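Local atomic coordinates of nitroreductase-like family protein (Bacillus cereus, PDB entry 2I7H), a protein that belongs to the nitroreductase-like family and binds flavin mononucleotide. Residues F23-V28 with L90-A94. Residue numbers count along the deposited sequence, not the author numbering.
Sequences FTDKAV and LSTPA
Two irregular pieces of chain meet here near the surface, 23-28 curling around a proline in 90-94. The backbone of 23-28 is mostly extended, with a bend at Asp-25 (phi/psi -89/24) that brings both ends back to the other segment: CA of Phe-23 lies 6.2 Å from CA of Thr-92, and CA of Val-28 lies 6.3 Å from CA of Pro-93. A weak hydrogen bond from Lys-26 N to Thr-24 OG1 (3.4 Å) spans the bend.

The direct contacts are mainly apolar. Pro-93, its ring in the C-gamma exo pucker, fits into the concave side of the curve: Phe-23 CB is 3.8 Å from Pro-93 CD, and Val-28 CG2 (chi1 t) is 3.5 Å from Pro-93 CB. Phe-23, with chi1 m, carries its ring past the proline so that CE1 comes within 3.6 Å of Thr-92 CG2. A backbone carbonyl oxygen also approaches the proline ring, Lys-26 O standing 4.1 Å from Pro-93 CG.

Polar linkage runs through water 1, which accepts from Phe-23 N (2.9 Å) and donates to Ser-91 O (2.9 Å).

In this nitroreductase-family chain the contact joins the loop leading into helix 30-40 to the turn between helix 75-90 and strand 94-101. Ser-91 OG and Thr-92 OG1 bond back to Asp-87 O and Arg-88 O of that helix, while Thr-24 pairs through its backbone with Tyr-167 of strand 157-167, and Val-28 also packs on Leu-33 of helix 30-40.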
ATOM      1  N   PHE A  23     -21.829   9.171  -4.370  1.00 44.82           N
ATOM      2  CA  PHE A  23     -22.196   8.053  -5.237  1.00 45.93           C
ATOM      3  C   PHE A  23     -23.584   8.165  -5.820  1.00 46.59           C
ATOM      4  O   PHE A  23     -24.482   8.677  -5.166  1.00 46.91           O
ATOM      5  CB  PHE A  23     -22.018   6.736  -4.468  1.00 46.02           C
ATOM      6  CG  PHE A  23     -20.678   6.638  -3.764  1.00 47.06           C
ATOM      7  CD1 PHE A  23     -20.564   6.935  -2.418  1.00 47.76           C
ATOM      8  CD2 PHE A  23     -19.523   6.305  -4.473  1.00 46.57           C
ATOM      9  CE1 PHE A  23     -19.319   6.872  -1.779  1.00 47.38           C
ATOM     10  CE2 PHE A  23     -18.313   6.229  -3.855  1.00 46.35           C
ATOM     11  CZ  PHE A  23     -18.207   6.517  -2.498  1.00 47.97           C
ATOM     12  N   THR A  24     -23.756   7.689  -7.051  1.00 47.74           N
ATOM     13  CA  THR A  24     -25.093   7.518  -7.626  1.00 49.20           C
ATOM     14  C   THR A  24     -25.802   6.370  -6.900  1.00 50.00           C
ATOM     15  O   THR A  24     -25.153   5.581  -6.205  1.00 50.11           O
ATOM     16  CB  THR A  24     -25.060   7.266  -9.156  1.00 49.13           C
ATOM     17  OG1 THR A  24     -24.748   5.893  -9.426  1.00 50.15           O
ATOM     18  CG2 THR A  24     -24.051   8.172  -9.843  1.00 48.23           C
ATOM     19  N   ASP A  25     -27.122   6.289  -7.064  0.50 50.69           N
ATOM     20  CA  ASP A  25     -27.942   5.270  -6.395  0.50 51.49           C
ATOM     21  C   ASP A  25     -28.030   3.992  -7.248  0.50 51.62           C
ATOM     22  O   ASP A  25     -28.979   3.211  -7.133  0.50 51.81           O
ATOM     23  CB  ASP A  25     -29.347   5.830  -6.073  0.50 51.61           C
ATOM     24  CG  ASP A  25     -29.819   5.497  -4.651  0.50 52.50           C
ATOM     25  OD1 ASP A  25     -28.990   5.149  -3.781  0.50 53.40           O
ATOM     26  OD2 ASP A  25     -31.037   5.606  -4.394  0.50 54.13           O
ATOM     27  N   LYS A  26     -27.034   3.803  -8.109  1.00 51.80           N
ATOM     28  CA  LYS A  26     -26.869   2.569  -8.879  1.00 52.24           C
ATOM     29  C   LYS A  26     -26.415   1.425  -7.960  1.00 52.19           C
ATOM     30  O   LYS A  26     -25.716   1.646  -6.964  1.00 52.76           O
ATOM     31  CB  LYS A  26     -25.857   2.783 -10.008  1.00 52.29           C
ATOM     32  CG  LYS A  26     -25.777   1.640 -10.982  1.00 52.88           C
ATOM     33  CD  LYS A  26     -24.644   1.828 -11.943  1.00 54.86           C
ATOM     34  CE  LYS A  26     -24.403   0.564 -12.727  1.00 56.10           C
ATOM     35  NZ  LYS A  26     -23.154   0.729 -13.514  1.00 60.62           N
ATOM     36  N   ALA A  27     -26.821   0.208  -8.292  1.00 51.99           N
ATOM     37  CA  ALA A  27     -26.668  -0.912  -7.381  1.00 51.67           C
ATOM     38  C   ALA A  27     -25.295  -1.530  -7.530  1.00 51.10           C
ATOM     39  O   ALA A  27     -24.855  -1.806  -8.643  1.00 51.29           O
ATOM     40  CB  ALA A  27     -27.762  -1.945  -7.636  1.00 52.33           C
ATOM     41  N   VAL A  28     -24.612  -1.738  -6.412  1.00 50.46           N
ATOM     42  CA  VAL A  28     -23.315  -2.411  -6.429  1.00 49.75           C
ATOM     43  C   VAL A  28     -23.541  -3.880  -6.088  1.00 49.63           C
ATOM     44  O   VAL A  28     -24.086  -4.202  -5.033  1.00 49.67           O
ATOM     45  CB  VAL A  28     -22.296  -1.754  -5.455  1.00 49.45           C
ATOM     46  CG1 VAL A  28     -20.962  -2.504  -5.467  1.00 49.46           C
ATOM     47  CG2 VAL A  28     -22.070  -0.301  -5.830  1.00 48.69           C
ATOM     48  N   LEU A  90     -25.692   6.012   4.362  1.00 46.30           N
ATOM     49  CA  LEU A  90     -26.883   5.349   3.880  1.00 46.22           C
ATOM     50  C   LEU A  90     -27.168   5.664   2.406  1.00 46.12           C
ATOM     51  O   LEU A  90     -28.048   5.041   1.787  1.00 45.50           O
ATOM     52  CB  LEU A  90     -28.058   5.695   4.797  1.00 46.59           C
ATOM     53  CG  LEU A  90     -28.364   4.669   5.903  1.00 47.23           C
ATOM     54  CD1 LEU A  90     -27.196   3.877   6.387  1.00 45.43           C
ATOM     55  CD2 LEU A  90     -29.064   5.289   7.084  1.00 50.77           C
ATOM     56  N   SER A  91     -26.421   6.627   1.854  1.00 45.76           N
ATOM     57  CA  SER A  91     -26.422   6.891   0.406  1.00 45.74           C
ATOM     58  C   SER A  91     -25.082   6.507  -0.201  1.00 44.58           C
ATOM     59  O   SER A  91     -24.664   7.043  -1.236  1.00 44.90           O
ATOM     60  CB  SER A  91     -26.790   8.351   0.086  1.00 46.19           C
ATOM     61  OG  SER A  91     -26.118   9.239   0.952  1.00 48.80           O
ATOM     62  N   THR A  92     -24.405   5.583   0.480  1.00 43.48           N
ATOM     63  CA  THR A  92     -23.172   4.969   0.014  1.00 41.81           C
ATOM     64  C   THR A  92     -23.476   3.487  -0.076  1.00 41.01           C
ATOM     65  O   THR A  92     -23.825   2.877   0.934  1.00 41.68           O
ATOM     66  CB  THR A  92     -22.016   5.228   0.995  1.00 41.90           C
ATOM     67  OG1 THR A  92     -21.800   6.637   1.097  1.00 42.72           O
ATOM     68  CG2 THR A  92     -20.717   4.546   0.544  1.00 39.72           C
ATOM     69  N   PRO A  93     -23.427   2.917  -1.292  1.00 39.79           N
ATOM     70  CA  PRO A  93     -23.807   1.506  -1.496  1.00 39.82           C
ATOM     71  C   PRO A  93     -23.130   0.447  -0.600  1.00 39.52           C
ATOM     72  O   PRO A  93     -23.773  -0.534  -0.232  1.00 40.16           O
ATOM     73  CB  PRO A  93     -23.473   1.260  -2.990  1.00 38.91           C
ATOM     74  CG  PRO A  93     -23.604   2.562  -3.609  1.00 38.58           C
ATOM     75  CD  PRO A  93     -23.107   3.571  -2.572  1.00 39.36           C
ATOM     76  N   ALA A  94     -21.852   0.615  -0.291  1.00 38.72           N
ATOM     77  CA  ALA A  94     -21.134  -0.381   0.491  1.00 38.22           C
ATOM     78  C   ALA A  94     -20.076   0.316   1.308  1.00 38.22           C
ATOM     79  O   ALA A  94     -19.526   1.341   0.884  1.00 38.81           O
ATOM     80  CB  ALA A  94     -20.504  -1.465  -0.429  1.00 37.97           C
TER
HETATM   81  O   HOH W   1     -23.769   9.644  -2.276  1.00 40.14           O